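Local coordinates for monosaccharide ABC transporter substrate-binding protein, CUT2 family (Acidothermus cellulolyticus, PDB 4RU1) that binds myo-inositol in the cleft between its two lobes and probably delivers such a ligand to an ABC-type carbohydrate importer, at residues M25-Q29 with E65-I69; F35-I39 with A106-G110; T83-P87 with G154-L158. Residue numbers count along the deposited sequence, not the author numbering.

Interaction 1 (M25-Q29 with E65-I69). With INS (1,2,3,4,5,6-hexahydroxy-cyclohexane), chain M.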
loop_
_atom_site.group_PDB
_atom_site.type_symbol
_atom_site.label_atom_id
_atom_site.label_comp_id
_atom_site.label_asym_id
_atom_site.label_seq_id
_atom_site.Cartn_x
_atom_site.Cartn_y
_atom_site.Cartn_z
ATOM N N MET A 25 -8.983 7.131 -11.674
ATOM C CA MET A 25 -8.273 6.432 -10.538
ATOM C C MET A 25 -8.018 7.467 -9.459
ATOM O O MET A 25 -7.349 8.513 -9.721
ATOM C CB MET A 25 -6.964 5.805 -10.965
ATOM C CG MET A 25 -6.140 5.188 -9.891
ATOM S SD MET A 25 -4.679 4.151 -10.485
ATOM C CE MET A 25 -5.613 2.661 -10.891
ATOM N N ILE A 26 -8.597 7.232 -8.269
ATOM C CA ILE A 26 -8.642 8.182 -7.173
ATOM C C ILE A 26 -7.997 7.558 -5.967
ATOM O O ILE A 26 -8.385 6.469 -5.503
ATOM C CB ILE A 26 -10.082 8.507 -6.894
ATOM C CG1 ILE A 26 -10.698 9.174 -8.132
ATOM C CG2 ILE A 26 -10.177 9.492 -5.751
ATOM C CD1 ILE A 26 -12.224 9.286 -8.075
ATOM N N THR A 27 -6.952 8.204 -5.467
ATOM C CA THR A 27 -6.212 7.652 -4.364
ATOM C C THR A 27 -5.974 8.696 -3.241
ATOM O O THR A 27 -6.402 9.839 -3.266
ATOM C CB THR A 27 -4.874 7.105 -4.842
ATOM O OG1 THR A 27 -3.963 8.202 -4.866
ATOM C CG2 THR A 27 -4.966 6.430 -6.169
ATOM N N HIS A 28 -5.369 8.196 -2.174
ATOM C CA HIS A 28 -4.981 8.965 -0.987
ATOM C C HIS A 28 -3.509 9.338 -0.940
ATOM O O HIS A 28 -3.052 9.740 0.109
ATOM C CB HIS A 28 -5.352 8.152 0.242
ATOM C CG HIS A 28 -4.651 6.816 0.320
ATOM N ND1 HIS A 28 -5.193 5.677 -0.260
ATOM C CD2 HIS A 28 -3.507 6.427 0.908
ATOM C CE1 HIS A 28 -4.412 4.657 -0.022
ATOM N NE2 HIS A 28 -3.370 5.082 0.664
ATOM N N GLN A 29 -2.799 9.185 -2.086
ATOM C CA GLN A 29 -1.369 9.433 -2.235
ATOM C C GLN A 29 -1.003 10.781 -1.579
ATOM O O GLN A 29 -1.620 11.830 -1.904
ATOM C CB GLN A 29 -0.993 9.428 -3.696
ATOM C CG GLN A 29 0.381 9.976 -3.947
ATOM C CD GLN A 29 0.790 9.970 -5.364
ATOM O OE1 GLN A 29 -0.020 9.837 -6.268
ATOM N NE2 GLN A 29 2.084 10.063 -5.586
ATOM N N GLU A 65 -10.528 13.590 -0.881
ATOM C CA GLU A 65 -10.677 12.410 -1.752
ATOM C C GLU A 65 -12.151 12.093 -2.057
ATOM O O GLU A 65 -12.469 11.699 -3.138
ATOM C CB GLU A 65 -9.975 11.192 -1.143
ATOM C CG GLU A 65 -9.915 9.991 -2.124
ATOM C CD GLU A 65 -9.315 8.737 -1.560
ATOM O OE1 GLU A 65 -8.868 8.656 -0.398
ATOM O OE2 GLU A 65 -9.397 7.722 -2.342
ATOM N N ALA A 66 -13.040 12.263 -1.075
ATOM C CA ALA A 66 -14.463 12.117 -1.314
ATOM C C ALA A 66 -14.874 13.043 -2.449
ATOM O O ALA A 66 -15.684 12.670 -3.279
ATOM C CB ALA A 66 -15.226 12.443 -0.056
ATOM N N VAL A 67 -14.468 14.300 -2.375
ATOM C CA VAL A 67 -14.841 15.277 -3.378
ATOM C C VAL A 67 -14.330 14.848 -4.750
ATOM O O VAL A 67 -14.990 15.011 -5.733
ATOM C CB VAL A 67 -14.304 16.647 -2.959
ATOM C CG1 VAL A 67 -14.535 17.705 -4.025
ATOM C CG2 VAL A 67 -15.002 17.110 -1.683
ATOM N N LEU A 68 -13.111 14.302 -4.823
ATOM C CA LEU A 68 -12.592 13.759 -6.092
ATOM C C LEU A 68 -13.530 12.659 -6.652
ATOM O O LEU A 68 -13.617 12.572 -7.851
ATOM C CB LEU A 68 -11.149 13.245 -5.929
ATOM C CG LEU A 68 -10.046 14.235 -5.540
ATOM C CD1 LEU A 68 -8.814 13.433 -5.334
ATOM C CD2 LEU A 68 -9.847 15.346 -6.561
ATOM N N ILE A 69 -14.136 11.812 -5.823
ATOM C CA ILE A 69 -15.083 10.767 -6.297
ATOM C C ILE A 69 -16.271 11.455 -6.929
ATOM O O ILE A 69 -16.659 11.068 -8.036
ATOM C CB ILE A 69 -15.544 9.804 -5.187
ATOM C CG1 ILE A 69 -14.334 9.048 -4.648
ATOM C CG2 ILE A 69 -16.537 8.809 -5.731
ATOM C CD1 ILE A 69 -14.526 8.372 -3.309
HETATM C C1 INS M . 1.866 1.301 1.057
HETATM C C2 INS M . 2.635 2.514 1.558
HETATM C C3 INS M . 1.973 3.783 1.022
HETATM C C4 INS M . 0.484 3.837 1.282
HETATM C C5 INS M . -0.226 2.650 0.712
HETATM C C6 INS M . 0.345 1.342 1.188
HETATM O O1 INS M . 2.387 0.065 1.569
HETATM O O2 INS M . 2.463 2.520 2.986
HETATM O O3 INS M . 2.625 4.877 1.697
HETATM O O4 INS M . -0.087 5.058 0.749
HETATM O O5 INS M . -1.628 2.625 1.062
HETATM O O6 INS M . -0.285 0.213 0.516
#
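Apolar packing dominates the contact between strand 21-27 and helix 62-74, and Ile26 is at its centre. Its CB points at the helix, and its CD1 methyl settles 3.6 Å from Leu68 O and 4.0 Å from Ile69 CG1, while CG2 lies 3.9 Å from Leu68 CB and 3.7 Å from Glu65 CG, against the aliphatic part of the glutamate. With alternate strand residues facing opposite ways, Met25 and Thr27 turn to the other side of the sheet, where they meet helix 35-49. The short segments run almost antiparallel, at 167°, with axes 8.6 Å apart. This is the geometry of a helix laid over a parallel sheet in a Rossmann-like alpha/beta lobe, the first lobe of a periplasmic binding protein; strand 52-58 at the sheet edge precedes the helix.

Polar groups gather at the end of the strand. Glu65, extended (chi1 and chi2 both t), carries its carboxylate there: OE1 is 3.6 Å from His28 CB, and OE2 hydrogen-bonds to Thr83 OG1, which also pairs with His28 ND1. Just past the strand, Gln29 N donates to Thr27 OG1 (also hydrogen-bonded to Tyr56 OH) at 3.2 Å, forming an ST turn that bends the chain as it enters the ligand pocket. There His28 NE2 donates to O5 of the inositol at 3.0 Å and lies 3.3 Å from its O4, a second hydrogen bond.

Interaction 2 (F35-I39 with A106-G110). With INS (1,2,3,4,5,6-hexahydroxy-cyclohexane), chain M.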
loop_
_atom_site.group_PDB
_atom_site.type_symbol
_atom_site.label_atom_id
_atom_site.label_comp_id
_atom_site.label_asym_id
_atom_site.label_seq_id
_atom_site.Cartn_x
_atom_site.Cartn_y
_atom_site.Cartn_z
ATOM N N PHE A 35 5.689 5.244 -3.854
ATOM C CA PHE A 35 4.966 3.980 -3.990
ATOM C C PHE A 35 3.938 4.069 -5.076
ATOM O O PHE A 35 3.770 3.159 -5.845
ATOM C CB PHE A 35 4.233 3.633 -2.693
ATOM C CG PHE A 35 3.268 2.495 -2.823
ATOM C CD1 PHE A 35 3.693 1.213 -2.754
ATOM C CD2 PHE A 35 1.901 2.753 -2.880
ATOM C CE1 PHE A 35 2.757 0.160 -2.806
ATOM C CE2 PHE A 35 0.989 1.746 -2.951
ATOM C CZ PHE A 35 1.439 0.447 -2.946
ATOM N N TRP A 36 3.316 5.219 -5.202
ATOM C CA TRP A 36 2.120 5.436 -6.042
ATOM C C TRP A 36 2.602 5.527 -7.518
ATOM O O TRP A 36 1.811 5.357 -8.456
ATOM C CB TRP A 36 1.316 6.658 -5.574
ATOM C CG TRP A 36 0.677 6.353 -4.303
ATOM C CD1 TRP A 36 1.185 6.591 -3.021
ATOM C CD2 TRP A 36 -0.480 5.552 -4.126
ATOM N NE1 TRP A 36 0.341 6.009 -2.057
ATOM C CE2 TRP A 36 -0.664 5.351 -2.731
ATOM C CE3 TRP A 36 -1.416 4.960 -5.017
ATOM C CZ2 TRP A 36 -1.749 4.619 -2.244
ATOM C CZ3 TRP A 36 -2.461 4.244 -4.499
ATOM C CH2 TRP A 36 -2.605 4.048 -3.156
ATOM N N ASP A 37 3.886 5.867 -7.746
ATOM C CA ASP A 37 4.427 5.809 -9.131
ATOM C C ASP A 37 4.382 4.364 -9.664
ATOM O O ASP A 37 4.128 4.174 -10.855
ATOM C CB ASP A 37 5.841 6.407 -9.203
ATOM C CG ASP A 37 5.895 7.913 -8.711
ATOM O OD1 ASP A 37 4.923 8.666 -8.925
ATOM O OD2 ASP A 37 6.933 8.292 -8.121
ATOM N N ILE A 38 4.561 3.354 -8.807
ATOM C CA ILE A 38 4.504 1.994 -9.310
ATOM C C ILE A 38 3.052 1.620 -9.604
ATOM O O ILE A 38 2.764 0.970 -10.601
ATOM C CB ILE A 38 5.108 0.994 -8.285
ATOM C CG1 ILE A 38 6.478 1.456 -7.738
ATOM C CG2 ILE A 38 5.212 -0.355 -8.948
ATOM C CD1 ILE A 38 6.836 0.848 -6.365
ATOM N N ILE A 39 2.117 1.980 -8.729
ATOM C CA ILE A 39 0.653 1.826 -8.977
ATOM C C ILE A 39 0.315 2.436 -10.324
ATOM O O ILE A 39 -0.356 1.783 -11.173
ATOM C CB ILE A 39 -0.149 2.567 -7.884
ATOM C CG1 ILE A 39 0.082 1.921 -6.510
ATOM C CG2 ILE A 39 -1.619 2.788 -8.287
ATOM C CD1 ILE A 39 -0.758 0.660 -6.300
ATOM N N ALA A 106 -12.389 -1.154 -6.052
ATOM C CA ALA A 106 -11.570 -0.636 -4.939
ATOM C C ALA A 106 -10.217 -1.314 -4.963
ATOM O O ALA A 106 -10.077 -2.414 -5.513
ATOM C CB ALA A 106 -12.256 -0.736 -3.611
ATOM N N PHE A 107 -9.191 -0.648 -4.485
ATOM C CA PHE A 107 -7.902 -1.248 -4.507
ATOM C C PHE A 107 -7.034 -0.603 -3.422
ATOM O O PHE A 107 -7.348 0.485 -2.889
ATOM C CB PHE A 107 -7.231 -1.191 -5.909
ATOM C CG PHE A 107 -6.763 0.181 -6.301
ATOM C CD1 PHE A 107 -7.640 1.152 -6.738
ATOM C CD2 PHE A 107 -5.407 0.445 -6.323
ATOM C CE1 PHE A 107 -7.199 2.437 -7.090
ATOM C CE2 PHE A 107 -4.964 1.726 -6.641
ATOM C CZ PHE A 107 -5.840 2.678 -7.066
ATOM N N ASN A 108 -5.988 -1.328 -3.021
ATOM C CA ASN A 108 -4.909 -0.900 -2.158
ATOM C C ASN A 108 -5.315 -0.720 -0.660
ATOM O O ASN A 108 -4.625 -1.260 0.212
ATOM C CB ASN A 108 -4.244 0.359 -2.600
ATOM C CG ASN A 108 -3.096 0.721 -1.707
ATOM O OD1 ASN A 108 -3.243 1.596 -0.847
ATOM N ND2 ASN A 108 -1.977 0.071 -1.841
ATOM N N ALA A 109 -6.388 0.022 -0.383
ATOM C CA ALA A 109 -6.866 0.211 0.966
ATOM C C ALA A 109 -8.335 -0.003 1.030
ATOM O O ALA A 109 -9.044 0.490 0.185
ATOM C CB ALA A 109 -6.530 1.571 1.467
ATOM N N GLY A 110 -8.796 -0.614 2.125
ATOM C CA GLY A 110 -10.215 -0.847 2.422
ATOM C C GLY A 110 -10.711 -2.261 2.160
ATOM O O GLY A 110 -11.851 -2.422 1.798
HETATM C C1 INS M . 1.866 1.301 1.057
HETATM C C2 INS M . 2.635 2.514 1.558
HETATM C C3 INS M . 1.973 3.783 1.022
HETATM C C4 INS M . 0.484 3.837 1.282
HETATM C C5 INS M . -0.226 2.650 0.712
HETATM C C6 INS M . 0.345 1.342 1.188
HETATM O O1 INS M . 2.387 0.065 1.569
HETATM O O2 INS M . 2.463 2.520 2.986
HETATM O O3 INS M . 2.625 4.877 1.697
HETATM O O4 INS M . -0.087 5.058 0.749
HETATM O O5 INS M . -1.628 2.625 1.062
HETATM O O6 INS M . -0.285 0.213 0.516
#
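Side chains near the start of helix 35-49 reach the end of strand 104-107 by different rotamers. Phe35 adopts chi1 t, which lays one ring face against C1 of the inositol and leaves the ring edge at Asn108, with CE2 3.6 Å from ND2. Trp36, chi1 m and chi2 92°, has its CA-CB bond sideways to segment 106-110, yet the long indole reaches across: CH2 comes within 3.4 Å of Asn108 OD1, and CZ3 within 4.1 Å of Phe107 CE2. Across the indole, NE1 donates to inositol O4 at 3.0 Å. An aromatic face against the ring of a polyol and planar polar groups around its hydroxyls are a familiar mode of carbohydrate recognition, used here at the C-terminal edge of the first lobe's parallel sheet, which lines one side of the interlobe cleft, as in periplasmic binding proteins. Asn108, directly after the strand, takes a positive phi of 72° and a t rotamer that presents its amide to the ligand. OD1 accepts from inositol O5 at 2.7 Å, while ND2 donates to O6 at 2.9 Å and also bonds to Glu256. Deeper in the lobe, Phe107 points its CA-CB bond toward the helix, and with chi1 p its ring meets Ile39 (chi1 and chi2 both m), whose CG2 lies 3.9 Å from CE2; Met25 and Thr27 of strand 21-27, two strands away, pack on it too.

Interaction 3 (T83-P87 with G154-L158). With INS (1,2,3,4,5,6-hexahydroxy-cyclohexane), chain M.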
loop_
_atom_site.group_PDB
_atom_site.type_symbol
_atom_site.label_atom_id
_atom_site.label_comp_id
_atom_site.label_asym_id
_atom_site.label_seq_id
_atom_site.Cartn_x
_atom_site.Cartn_y
_atom_site.Cartn_z
ATOM N N THR A 83 -9.279 4.094 -3.768
ATOM C CA THR A 83 -8.700 3.577 -2.491
ATOM C C THR A 83 -9.572 3.994 -1.291
ATOM O O THR A 83 -10.213 5.056 -1.336
ATOM C CB THR A 83 -7.261 4.067 -2.285
ATOM O OG1 THR A 83 -7.309 5.485 -2.034
ATOM C CG2 THR A 83 -6.455 3.811 -3.505
ATOM N N ILE A 84 -9.653 3.186 -0.246
ATOM C CA ILE A 84 -10.546 3.465 0.869
ATOM C C ILE A 84 -9.754 3.357 2.192
ATOM O O ILE A 84 -10.049 2.557 3.057
ATOM C CB ILE A 84 -11.762 2.524 0.925
ATOM C CG1 ILE A 84 -12.319 2.234 -0.455
ATOM C CG2 ILE A 84 -12.833 3.110 1.839
ATOM C CD1 ILE A 84 -13.389 1.201 -0.505
ATOM N N PRO A 85 -8.832 4.314 2.434
ATOM C CA PRO A 85 -8.105 4.316 3.679
ATOM C C PRO A 85 -8.948 4.740 4.878
ATOM O O PRO A 85 -8.634 4.490 6.010
ATOM C CB PRO A 85 -6.957 5.306 3.419
ATOM C CG PRO A 85 -7.546 6.277 2.414
ATOM C CD PRO A 85 -8.300 5.314 1.493
ATOM N N ASP A 86 -9.967 5.566 4.639
ATOM C CA ASP A 86 -10.812 6.122 5.724
ATOM C C ASP A 86 -12.256 5.848 5.338
ATOM O O ASP A 86 -12.927 6.697 4.733
ATOM C CB ASP A 86 -10.534 7.631 5.769
ATOM C CG ASP A 86 -11.210 8.358 6.915
ATOM O OD1 ASP A 86 -12.123 7.800 7.586
ATOM O OD2 ASP A 86 -10.793 9.521 7.102
ATOM N N PRO A 87 -12.790 4.652 5.632
ATOM C CA PRO A 87 -14.138 4.268 5.213
ATOM C C PRO A 87 -15.237 5.254 5.656
ATOM O O PRO A 87 -16.016 5.664 4.798
ATOM C CB PRO A 87 -14.298 2.850 5.783
ATOM C CG PRO A 87 -12.842 2.349 5.818
ATOM C CD PRO A 87 -12.085 3.535 6.285
ATOM N N GLY A 154 -4.857 7.270 11.076
ATOM C CA GLY A 154 -6.249 7.091 10.634
ATOM C C GLY A 154 -6.374 6.416 9.274
ATOM O O GLY A 154 -7.308 6.710 8.539
ATOM N N GLN A 155 -5.427 5.548 8.929
ATOM C CA GLN A 155 -5.502 4.838 7.660
ATOM C C GLN A 155 -5.652 3.324 7.905
ATOM O O GLN A 155 -4.721 2.690 8.478
ATOM C CB GLN A 155 -4.291 5.155 6.799
ATOM C CG GLN A 155 -4.377 6.576 6.270
ATOM C CD GLN A 155 -3.442 6.898 5.161
ATOM O OE1 GLN A 155 -2.819 6.062 4.530
ATOM N NE2 GLN A 155 -3.315 8.168 4.892
ATOM N N VAL A 156 -6.777 2.752 7.493
ATOM C CA VAL A 156 -7.150 1.403 7.952
ATOM C C VAL A 156 -6.056 0.413 7.498
ATOM O O VAL A 156 -5.813 -0.658 8.151
ATOM C CB VAL A 156 -8.528 0.912 7.479
ATOM C CG1 VAL A 156 -9.627 1.692 8.153
ATOM C CG2 VAL A 156 -8.713 0.886 5.973
ATOM N N GLN A 157 -5.500 0.619 6.317
ATOM C CA GLN A 157 -4.552 -0.353 5.752
ATOM C C GLN A 157 -3.236 -0.391 6.518
ATOM O O GLN A 157 -2.559 -1.440 6.585
ATOM C CB GLN A 157 -4.285 -0.149 4.266
ATOM C CG GLN A 157 -3.357 1.012 3.888
ATOM C CD GLN A 157 -3.938 2.420 4.063
ATOM O OE1 GLN A 157 -5.039 2.646 4.552
ATOM N NE2 GLN A 157 -3.176 3.351 3.524
ATOM N N LEU A 158 -2.861 0.733 7.103
ATOM C CA LEU A 158 -1.680 0.821 7.935
ATOM C C LEU A 158 -1.981 0.276 9.317
ATOM O O LEU A 158 -1.165 -0.532 9.857
ATOM C CB LEU A 158 -1.195 2.281 8.006
ATOM C CG LEU A 158 -0.754 2.920 6.683
ATOM C CD1 LEU A 158 -0.202 4.307 6.924
ATOM C CD2 LEU A 158 0.182 2.007 5.871
HETATM C C1 INS M . 1.866 1.301 1.057
HETATM C C2 INS M . 2.635 2.514 1.558
HETATM C C3 INS M . 1.973 3.783 1.022
HETATM C C4 INS M . 0.484 3.837 1.282
HETATM C C5 INS M . -0.226 2.650 0.712
HETATM C C6 INS M . 0.345 1.342 1.188
HETATM O O1 INS M . 2.387 0.065 1.569
HETATM O O2 INS M . 2.463 2.520 2.986
HETATM O O3 INS M . 2.625 4.877 1.697
HETATM O O4 INS M . -0.087 5.058 0.749
HETATM O O5 INS M . -1.628 2.625 1.062
HETATM O O6 INS M . -0.285 0.213 0.516
#
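Leaving strand 79-82, the chain passes Thr83, whose hydroxyl is bonded to His28 and Glu65 within the same lobe, and first meets the segment 154-158 at Ile84. The Ile84 side chain leads away from 154-158 and packs on helix 87-99, but its carbonyl O lies 3.6 Å from Val156 CG2. Pro85 makes the principal contact. Its carbonyl O accepts a well-aligned hydrogen bond from Val156 N, 2.9 Å with an angle of 166° at the hydrogen, and also receives a CA-H...O contact from Gln155 CA at 3.6 Å. The Pro85 ring packs too, with CB 4.0 Å from Gln155 CG and 3.5 Å from Gln157 OE1. Asp86, at the N-cap position of helix 87-99, comes no nearer to Gly154 O than 4.4 Å, from CB; its OD2 is held by Ser62. Pro87 opens the helix and sets CD 3.6 Å from Val156 CG1, so that Val156 packs beside the proline while its amide is bonded to Pro85 O.

Gln155 occupies the N-cap position of helix 156-168, and its OE1 accepts from Gln157 NE2 at 2.9 Å. The same NE2 donates to inositol O5 at 3.0 Å. Two helix N-termini, one from each alpha/beta lobe, thus meet across the mouth of the cleft beside the cyclitol, an interlobe contact characteristic of the closed, ligand-bound form of a periplasmic binding protein.

All three contacts converge on the inositol, their centres 11 to 12 Å apart. Interactions 1 and 2 lie within the first lobe and share its sheet: His28 NE2 sits 3.4 Å from Trp36 CZ2, the two rings edge-to-face, and His28 CE1 is 3.4 Å from Asn108 OD1. Interaction 3 grows out of the same strand ends, through Ile26 O to Thr83 N at 3.1 Å, His28 ND1 to Thr83 OG1 at 2.8 Å and Ala109 O to Ile84 N at 2.8 Å, and then crosses to the other lobe. Inositol O5 is where they meet, bonded by His28, Asn108 and Gln157, one residue from each interaction. Asp231, Leu206 and Arg161 also bind the ligand.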